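Local coordinates for protein carbonic anhydrase (Porphyridium purpureum, PDB 1DDZ) that probably catalyses the reversible hydration of carbon dioxide to hydrogencarbonate and a proton, as a zinc-dependent beta-class carbonic anhydrase, at residues N183-V188 and E272-E277; C102-I107 and V188-A193; Q48-L51 and E56-N59. One frame throughout, in Å; residues are numbered along the deposited sequence.

Contact 1: residues N183-V188 and E272-E277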
loop_
_atom_site.group_PDB
_atom_site.type_symbol
_atom_site.label_atom_id
_atom_site.label_comp_id
_atom_site.label_asym_id
_atom_site.label_seq_id
_atom_site.Cartn_x
_atom_site.Cartn_y
_atom_site.Cartn_z
ATOM N N ASN A 183 1.547 -3.980 -20.480
ATOM C CA ASN A 183 1.148 -3.534 -19.144
ATOM C C ASN A 183 -0.257 -4.106 -18.835
ATOM O O ASN A 183 -0.458 -4.765 -17.821
ATOM C CB ASN A 183 1.150 -2.000 -19.048
ATOM C CG ASN A 183 0.833 -1.495 -17.627
ATOM O OD1 ASN A 183 1.424 -1.957 -16.655
ATOM N ND2 ASN A 183 -0.116 -0.578 -17.514
ATOM N N VAL A 184 -1.204 -3.927 -19.745
ATOM C CA VAL A 184 -2.552 -4.457 -19.543
ATOM C C VAL A 184 -2.487 -5.962 -19.284
ATOM O O VAL A 184 -3.068 -6.444 -18.309
ATOM C CB VAL A 184 -3.480 -4.190 -20.767
ATOM C CG1 VAL A 184 -4.807 -4.898 -20.589
ATOM C CG2 VAL A 184 -3.724 -2.730 -20.939
ATOM N N LEU A 185 -1.728 -6.695 -20.105
ATOM C CA LEU A 185 -1.613 -8.157 -19.947
ATOM C C LEU A 185 -1.052 -8.550 -18.595
ATOM O O LEU A 185 -1.474 -9.533 -17.987
ATOM C CB LEU A 185 -0.728 -8.779 -21.031
ATOM C CG LEU A 185 -1.355 -9.762 -22.020
ATOM C CD1 LEU A 185 -0.246 -10.506 -22.744
ATOM C CD2 LEU A 185 -2.263 -10.744 -21.308
ATOM N N GLU A 186 -0.066 -7.800 -18.140
ATOM C CA GLU A 186 0.527 -8.064 -16.832
ATOM C C GLU A 186 -0.501 -7.787 -15.700
ATOM O O GLU A 186 -0.616 -8.542 -14.744
ATOM C CB GLU A 186 1.780 -7.194 -16.685
ATOM C CG GLU A 186 2.966 -7.905 -16.041
ATOM C CD GLU A 186 3.330 -9.243 -16.717
ATOM O OE1 GLU A 186 3.071 -10.280 -16.063
ATOM O OE2 GLU A 186 3.876 -9.255 -17.863
ATOM N N GLN A 187 -1.283 -6.722 -15.827
ATOM C CA GLN A 187 -2.294 -6.420 -14.818
ATOM C C GLN A 187 -3.375 -7.526 -14.812
ATOM O O GLN A 187 -3.799 -7.971 -13.754
ATOM C CB GLN A 187 -2.893 -5.016 -15.029
ATOM C CG GLN A 187 -1.864 -3.858 -15.089
ATOM C CD GLN A 187 -0.708 -4.002 -14.104
ATOM O OE1 GLN A 187 -0.913 -4.229 -12.922
ATOM N NE2 GLN A 187 0.519 -3.914 -14.606
ATOM N N VAL A 188 -3.771 -8.015 -15.982
ATOM C CA VAL A 188 -4.746 -9.103 -16.063
ATOM C C VAL A 188 -4.189 -10.291 -15.296
ATOM O O VAL A 188 -4.893 -10.940 -14.519
ATOM C CB VAL A 188 -5.021 -9.497 -17.518
ATOM C CG1 VAL A 188 -5.751 -10.849 -17.591
ATOM C CG2 VAL A 188 -5.866 -8.426 -18.167
ATOM N N GLU A 272 1.158 -17.209 -20.778
ATOM C CA GLU A 272 2.178 -17.479 -21.797
ATOM C C GLU A 272 1.472 -17.494 -23.149
ATOM O O GLU A 272 1.885 -16.828 -24.093
ATOM C CB GLU A 272 2.789 -18.842 -21.479
ATOM C CG GLU A 272 3.955 -19.299 -22.325
ATOM C CD GLU A 272 4.578 -20.581 -21.775
ATOM O OE1 GLU A 272 5.664 -20.483 -21.158
ATOM O OE2 GLU A 272 3.976 -21.674 -21.931
ATOM N N LYS A 273 0.338 -18.183 -23.210
ATOM C CA LYS A 273 -0.468 -18.239 -24.435
ATOM C C LYS A 273 -0.968 -16.862 -24.871
ATOM O O LYS A 273 -0.861 -16.525 -26.041
ATOM C CB LYS A 273 -1.682 -19.138 -24.249
ATOM C CG LYS A 273 -2.401 -19.437 -25.553
ATOM C CD LYS A 273 -3.698 -20.191 -25.314
ATOM C CE LYS A 273 -4.046 -21.077 -26.513
ATOM N NZ LYS A 273 -3.930 -20.412 -27.857
ATOM N N LEU A 274 -1.528 -16.086 -23.937
ATOM C CA LEU A 274 -2.047 -14.742 -24.239
ATOM C C LEU A 274 -0.937 -13.817 -24.683
ATOM O O LEU A 274 -1.055 -13.074 -25.649
ATOM C CB LEU A 274 -2.766 -14.165 -23.020
ATOM C CG LEU A 274 -4.013 -14.922 -22.582
ATOM C CD1 LEU A 274 -4.663 -14.167 -21.433
ATOM C CD2 LEU A 274 -4.964 -15.019 -23.751
ATOM N N THR A 275 0.208 -13.948 -24.044
ATOM C CA THR A 275 1.349 -13.127 -24.415
ATOM C C THR A 275 1.740 -13.433 -25.863
ATOM O O THR A 275 1.956 -12.524 -26.668
ATOM C CB THR A 275 2.527 -13.405 -23.476
ATOM O OG1 THR A 275 2.113 -13.165 -22.131
ATOM C CG2 THR A 275 3.669 -12.486 -23.792
ATOM N N ALA A 276 1.794 -14.722 -26.195
ATOM C CA ALA A 276 2.138 -15.158 -27.544
ATOM C C ALA A 276 1.184 -14.542 -28.548
ATOM O O ALA A 276 1.604 -14.010 -29.576
ATOM C CB ALA A 276 2.082 -16.672 -27.634
ATOM N N GLU A 277 -0.097 -14.515 -28.204
ATOM C CA GLU A 277 -1.091 -13.960 -29.109
ATOM C C GLU A 277 -1.013 -12.446 -29.231
ATOM O O GLU A 277 -1.224 -11.882 -30.310
ATOM C CB GLU A 277 -2.469 -14.457 -28.712
ATOM C CG GLU A 277 -2.552 -15.972 -28.889
ATOM C CD GLU A 277 -3.768 -16.623 -28.250
ATOM O OE1 GLU A 277 -3.940 -17.839 -28.449
ATOM O OE2 GLU A 277 -4.536 -15.950 -27.544
#

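Contact 2: residues C102-I107 and V188-A193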
loop_
_atom_site.group_PDB
_atom_site.type_symbol
_atom_site.label_atom_id
_atom_site.label_comp_id
_atom_site.label_asym_id
_atom_site.label_seq_id
_atom_site.Cartn_x
_atom_site.Cartn_y
_atom_site.Cartn_z
ATOM N N CYS A 102 -2.636 -2.992 -11.336
ATOM C CA CYS A 102 -3.237 -3.986 -10.503
ATOM C C CYS A 102 -2.086 -4.594 -9.708
ATOM O O CYS A 102 -1.766 -5.774 -9.846
ATOM C CB CYS A 102 -3.978 -5.033 -11.327
ATOM S SG CYS A 102 -5.439 -4.375 -12.138
ATOM N N ILE A 103 -1.488 -3.768 -8.855
ATOM C CA ILE A 103 -0.369 -4.157 -8.013
ATOM C C ILE A 103 -0.823 -5.186 -6.979
ATOM O O ILE A 103 -1.821 -4.982 -6.293
ATOM C CB ILE A 103 0.232 -2.897 -7.349
ATOM C CG1 ILE A 103 0.788 -1.987 -8.436
ATOM C CG2 ILE A 103 1.293 -3.270 -6.298
ATOM C CD1 ILE A 103 0.951 -0.565 -8.025
ATOM N N HIS A 104 -0.077 -6.278 -6.854
ATOM C CA HIS A 104 -0.407 -7.359 -5.935
ATOM C C HIS A 104 -0.846 -6.927 -4.551
ATOM O O HIS A 104 -1.861 -7.380 -4.059
ATOM C CB HIS A 104 0.781 -8.327 -5.759
ATOM C CG HIS A 104 1.229 -8.987 -7.025
ATOM N ND1 HIS A 104 2.517 -8.871 -7.513
ATOM C CD2 HIS A 104 0.587 -9.822 -7.872
ATOM C CE1 HIS A 104 2.646 -9.622 -8.592
ATOM N NE2 HIS A 104 1.488 -10.209 -8.829
ATOM N N SER A 105 -0.071 -6.054 -3.919
ATOM C CA SER A 105 -0.352 -5.625 -2.565
ATOM C C SER A 105 -0.987 -4.252 -2.413
ATOM O O SER A 105 -1.041 -3.730 -1.318
ATOM C CB SER A 105 0.916 -5.760 -1.709
ATOM O OG SER A 105 2.042 -5.267 -2.412
ATOM N N ASP A 106 -1.563 -3.726 -3.488
ATOM C CA ASP A 106 -2.234 -2.420 -3.440
ATOM C C ASP A 106 -3.625 -2.646 -2.867
ATOM O O ASP A 106 -4.479 -3.238 -3.528
ATOM C CB ASP A 106 -2.330 -1.793 -4.848
ATOM C CG ASP A 106 -3.036 -0.442 -4.855
ATOM O OD1 ASP A 106 -3.029 0.250 -3.846
ATOM O OD2 ASP A 106 -3.615 -0.058 -5.877
ATOM N N ILE A 107 -3.862 -2.162 -1.654
ATOM C CA ILE A 107 -5.146 -2.323 -0.988
ATOM C C ILE A 107 -6.246 -1.502 -1.644
ATOM O O ILE A 107 -7.400 -1.866 -1.532
ATOM C CB ILE A 107 -5.072 -1.985 0.523
ATOM C CG1 ILE A 107 -6.362 -2.399 1.233
ATOM C CG2 ILE A 107 -4.799 -0.505 0.704
ATOM C CD1 ILE A 107 -6.327 -3.744 1.813
ATOM N N VAL A 188 -3.771 -8.015 -15.982
ATOM C CA VAL A 188 -4.746 -9.103 -16.063
ATOM C C VAL A 188 -4.189 -10.291 -15.296
ATOM O O VAL A 188 -4.893 -10.940 -14.519
ATOM C CB VAL A 188 -5.021 -9.497 -17.518
ATOM C CG1 VAL A 188 -5.751 -10.849 -17.591
ATOM C CG2 VAL A 188 -5.866 -8.426 -18.167
ATOM N N HIS A 189 -2.904 -10.568 -15.484
ATOM C CA HIS A 189 -2.273 -11.659 -14.752
ATOM C C HIS A 189 -2.433 -11.441 -13.237
ATOM O O HIS A 189 -2.745 -12.372 -12.475
ATOM C CB HIS A 189 -0.771 -11.737 -15.075
ATOM C CG HIS A 189 -0.031 -12.734 -14.221
ATOM N ND1 HIS A 189 0.560 -12.393 -13.020
ATOM C CD2 HIS A 189 0.134 -14.070 -14.358
ATOM C CE1 HIS A 189 1.043 -13.488 -12.447
ATOM N NE2 HIS A 189 0.796 -14.512 -13.245
ATOM N N ASN A 190 -2.142 -10.222 -12.802
ATOM C CA ASN A 190 -2.226 -9.861 -11.391
ATOM C C ASN A 190 -3.651 -10.002 -10.849
ATOM O O ASN A 190 -3.848 -10.499 -9.742
ATOM C CB ASN A 190 -1.678 -8.449 -11.178
ATOM C CG ASN A 190 -0.174 -8.383 -11.371
ATOM O OD1 ASN A 190 0.486 -9.421 -11.527
ATOM N ND2 ASN A 190 0.379 -7.186 -11.337
ATOM N N VAL A 191 -4.647 -9.601 -11.632
ATOM C CA VAL A 191 -6.026 -9.740 -11.174
ATOM C C VAL A 191 -6.354 -11.219 -10.932
ATOM O O VAL A 191 -6.876 -11.572 -9.880
ATOM C CB VAL A 191 -7.002 -9.144 -12.183
ATOM C CG1 VAL A 191 -8.418 -9.487 -11.789
ATOM C CG2 VAL A 191 -6.817 -7.638 -12.259
ATOM N N CYS A 192 -5.989 -12.087 -11.882
ATOM C CA CYS A 192 -6.253 -13.533 -11.774
ATOM C C CYS A 192 -5.533 -14.182 -10.627
ATOM O O CYS A 192 -6.014 -15.177 -10.082
ATOM C CB CYS A 192 -5.854 -14.288 -13.045
ATOM S SG CYS A 192 -6.614 -13.684 -14.533
ATOM N N ALA A 193 -4.358 -13.643 -10.308
ATOM C CA ALA A 193 -3.513 -14.152 -9.244
ATOM C C ALA A 193 -3.910 -13.716 -7.830
ATOM O O ALA A 193 -3.410 -14.301 -6.868
ATOM C CB ALA A 193 -2.041 -13.793 -9.526
#

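Contact 3: residues Q48-L51 and E56-N59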
loop_
_atom_site.group_PDB
_atom_site.type_symbol
_atom_site.label_atom_id
_atom_site.label_comp_id
_atom_site.label_asym_id
_atom_site.label_seq_id
_atom_site.Cartn_x
_atom_site.Cartn_y
_atom_site.Cartn_z
ATOM N N GLN A 48 -30.622 20.418 -16.247
ATOM C CA GLN A 48 -31.683 21.024 -17.027
ATOM C C GLN A 48 -31.739 20.439 -18.415
ATOM O O GLN A 48 -32.778 19.969 -18.841
ATOM C CB GLN A 48 -31.525 22.542 -17.087
ATOM C CG GLN A 48 -31.977 23.228 -15.810
ATOM C CD GLN A 48 -33.227 22.589 -15.209
ATOM O OE1 GLN A 48 -33.216 22.126 -14.065
ATOM N NE2 GLN A 48 -34.292 22.529 -15.984
ATOM N N GLU A 49 -30.606 20.425 -19.105
ATOM C CA GLU A 49 -30.552 19.871 -20.444
ATOM C C GLU A 49 -31.002 18.410 -20.453
ATOM O O GLU A 49 -31.728 17.987 -21.348
ATOM C CB GLU A 49 -29.147 20.012 -21.030
ATOM C CG GLU A 49 -29.039 19.621 -22.508
ATOM C CD GLU A 49 -30.141 20.242 -23.376
ATOM O OE1 GLU A 49 -31.048 19.492 -23.812
ATOM O OE2 GLU A 49 -30.106 21.476 -23.615
ATOM N N MET A 50 -30.613 17.649 -19.439
ATOM C CA MET A 50 -31.001 16.242 -19.345
ATOM C C MET A 50 -32.500 16.085 -19.164
ATOM O O MET A 50 -33.136 15.289 -19.842
ATOM C CB MET A 50 -30.270 15.553 -18.190
ATOM C CG MET A 50 -28.766 15.403 -18.396
ATOM S SD MET A 50 -28.374 14.529 -19.935
ATOM C CE MET A 50 -28.019 15.943 -21.050
ATOM N N LEU A 51 -33.066 16.842 -18.237
ATOM C CA LEU A 51 -34.497 16.792 -17.986
ATOM C C LEU A 51 -35.297 17.244 -19.204
ATOM O O LEU A 51 -36.339 16.676 -19.514
ATOM C CB LEU A 51 -34.840 17.641 -16.771
ATOM C CG LEU A 51 -34.403 16.915 -15.505
ATOM C CD1 LEU A 51 -34.325 17.866 -14.331
ATOM C CD2 LEU A 51 -35.351 15.762 -15.243
ATOM N N GLU A 56 -37.469 11.686 -17.620
ATOM C CA GLU A 56 -37.296 10.503 -16.784
ATOM C C GLU A 56 -35.824 10.216 -16.572
ATOM O O GLU A 56 -35.478 9.192 -15.983
ATOM C CB GLU A 56 -37.940 9.271 -17.435
ATOM C CG GLU A 56 -39.468 9.300 -17.528
ATOM C CD GLU A 56 -40.152 9.359 -16.169
ATOM O OE1 GLU A 56 -39.905 8.470 -15.327
ATOM O OE2 GLU A 56 -40.945 10.301 -15.946
ATOM N N PHE A 57 -34.968 11.125 -17.042
ATOM C CA PHE A 57 -33.517 10.964 -16.953
ATOM C C PHE A 57 -32.982 10.512 -15.598
ATOM O O PHE A 57 -32.292 9.499 -15.494
ATOM C CB PHE A 57 -32.800 12.243 -17.375
ATOM C CG PHE A 57 -31.317 12.076 -17.485
ATOM C CD1 PHE A 57 -30.743 11.576 -18.659
ATOM C CD2 PHE A 57 -30.486 12.367 -16.402
ATOM C CE1 PHE A 57 -29.364 11.363 -18.748
ATOM C CE2 PHE A 57 -29.105 12.156 -16.477
ATOM C CZ PHE A 57 -28.544 11.654 -17.653
ATOM N N PHE A 58 -33.286 11.258 -14.548
ATOM C CA PHE A 58 -32.784 10.891 -13.232
ATOM C C PHE A 58 -33.508 9.719 -12.611
ATOM O O PHE A 58 -32.892 8.910 -11.925
ATOM C CB PHE A 58 -32.725 12.115 -12.316
ATOM C CG PHE A 58 -31.731 13.140 -12.784
ATOM C CD1 PHE A 58 -32.148 14.262 -13.486
ATOM C CD2 PHE A 58 -30.370 12.932 -12.609
ATOM C CE1 PHE A 58 -31.216 15.161 -14.023
ATOM C CE2 PHE A 58 -29.439 13.821 -13.136
ATOM C CZ PHE A 58 -29.858 14.936 -13.846
ATOM N N ASN A 59 -34.791 9.560 -12.932
ATOM C CA ASN A 59 -35.574 8.436 -12.402
ATOM C C ASN A 59 -34.975 7.131 -12.880
ATOM O O ASN A 59 -34.878 6.170 -12.129
ATOM C CB ASN A 59 -37.038 8.522 -12.849
ATOM C CG ASN A 59 -37.794 9.668 -12.175
ATOM O OD1 ASN A 59 -37.601 9.951 -10.993
ATOM N ND2 ASN A 59 -38.659 10.322 -12.925
#

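Contact 1: residues N183-V188 and E272-E277
Leu185 reaches from helix 172-193 onto the side chain of Leu274 and the CA and side chain of Thr275, and its two methyls share the work. Leu185 CD2 sits against Leu274 CB at 3.9 Å, with Leu274 CD1 a little farther off. The other methyl, Leu185 CD1, turns to the neighbouring residue and lies 3.5 Å from Thr275 CA. That pair is tighter than carbons usually pack, and the chi1 of Leu185 (-116°) is nearly eclipsed, so the fine placing of the branch should be read with caution. A leucine suits the place because its forked end, two methyls on one carbon, can touch two successive residues at once.

Leu274, with CG beside its backbone N, offers CB and CD1 as an apolar wall. Thr275 suits the edge of the patch because it has two faces: OG1 lies 3.6 Å from Leu185 CD1, yet its polar demand is met within its own helix by the carbonyl of Met271.

Helix 172-193 itself lies on the sheet: Val184 and Val188 touch strand 222-227, and Val188 also touches strand 124-130. Helix 266-279 thus packs on a helix that already covers strands. No hydrogen bond joins the two helices here, which implies that shape and exclusion of water, with little directional chemistry, hold these two turns together.

Contact 2: residues C102-I107 and V188-A193
Asn190 supplies the hydrogen bond between the segments: its ND2 donates to Cys102 O at 3.0 Å. The bond is bent, 136° at the hydrogen, and the donor stands well above the carbonyl plane. An amide suits this place because its other end can accept: Asn190 OD1 receives a weak but nearly straight bond from His189 ND1 at 3.3 Å, in the plane of that imidazole at its edge.

A ring meets the same amide. With CG beside the backbone N (chi1 -60°), His104 brings the end of its ring up to the amide of Asn190 near the oxygen, while ND2 lies over one face toward the rim; ring and amide planes are 49° apart.

Apolar contact completes the set. Cys102 SG meets Val191 CG2 at 3.5 Å, a small, soft pair. Val191 also touches Ile125 and Val127 of strand 124-130 and Val209 of strand 208-214.

A type I turn from Ile103 to Asp106 leads on to helix 107-119, with Asp106 as its N-cap. His104 also meets His154 of the second subunit edge-to-face. A loop leaving strand 92-97 is thus fastened to a sheet-covering helix at the subunit interface of an alpha-beta-alpha carbonic anhydrase domain, Cys102's side chain lying about 13 Å from a bound zinc.

Contact 3: residues Q48-L51 and E56-N59
Asn59 ND2 donates to Glu56 OE1 at 3.3 Å, an exposed bond at the start of helix 57-62, whose Phe57 meets Met50 of helix 38-53. The amide approaches from above the carboxylate plane, with an angle of 143° at the hydrogen. Glu56 holds the N-cap position of helix 57-62, and this link ties its side chain to the first turn.

Across the segments everything is apolar or aromatic. CB, CG and SD of Met50 follow one face of the Phe57 ring, and the terminal methyl leads off it. Met50 CB stands 3.8 Å from the centroid of the Phe57 ring, almost on the normal, as a CH-pi contact. The bend at chi2 (-56°) keeps the sulfur over the same face, with Met50 SD 3.9 Å from the centroid of the Phe57 ring, a Met-aromatic contact; chi3 then carries CE away. A flexible, polarisable methionine can follow a flat ring in this way. Phe57, its CG opposite the backbone N (chi1 -172°), presents that face to helix 38-53 while its CD2 edge stands over the centre of the Phe58 ring.

Leu51 meets the second ring: Leu51 CG abuts Phe58 CE1 at 3.9 Å, at the ring edge and near its plane. Trp46, farther back on helix 38-53, meets Phe58 edge-to-face. The contact therefore closes the corner between consecutive helices 38-53 and 57-62, ahead of strand 69-74, with Phe58's side chain about 12 Å from that of His384, a ligand of one of the chain's two zinc sites.

Overall arrangement
Contacts 1 and 2 are neighbours, both buried and both built on helix 172-193: they share Val188, and Gln187 OE1 of 183-188 accepts a hydrogen bond from Cys102 N. Contact 1 fixes a later helix, 266-279, to this helix by leucine side chains and a threonine, with no hydrogen bond between the segments, whereas contact 2 holds a loop, whose backbone carbonyl is met by a side-chain amide, and adds apolar carbon and sulfur. Contact 3 stands apart, with its centre about 42 Å from that of contact 1 and about 38 Å from that of contact 2. It is only partly buried, joins helices close in sequence, and depends on one ring face, one ring edge and a methionine.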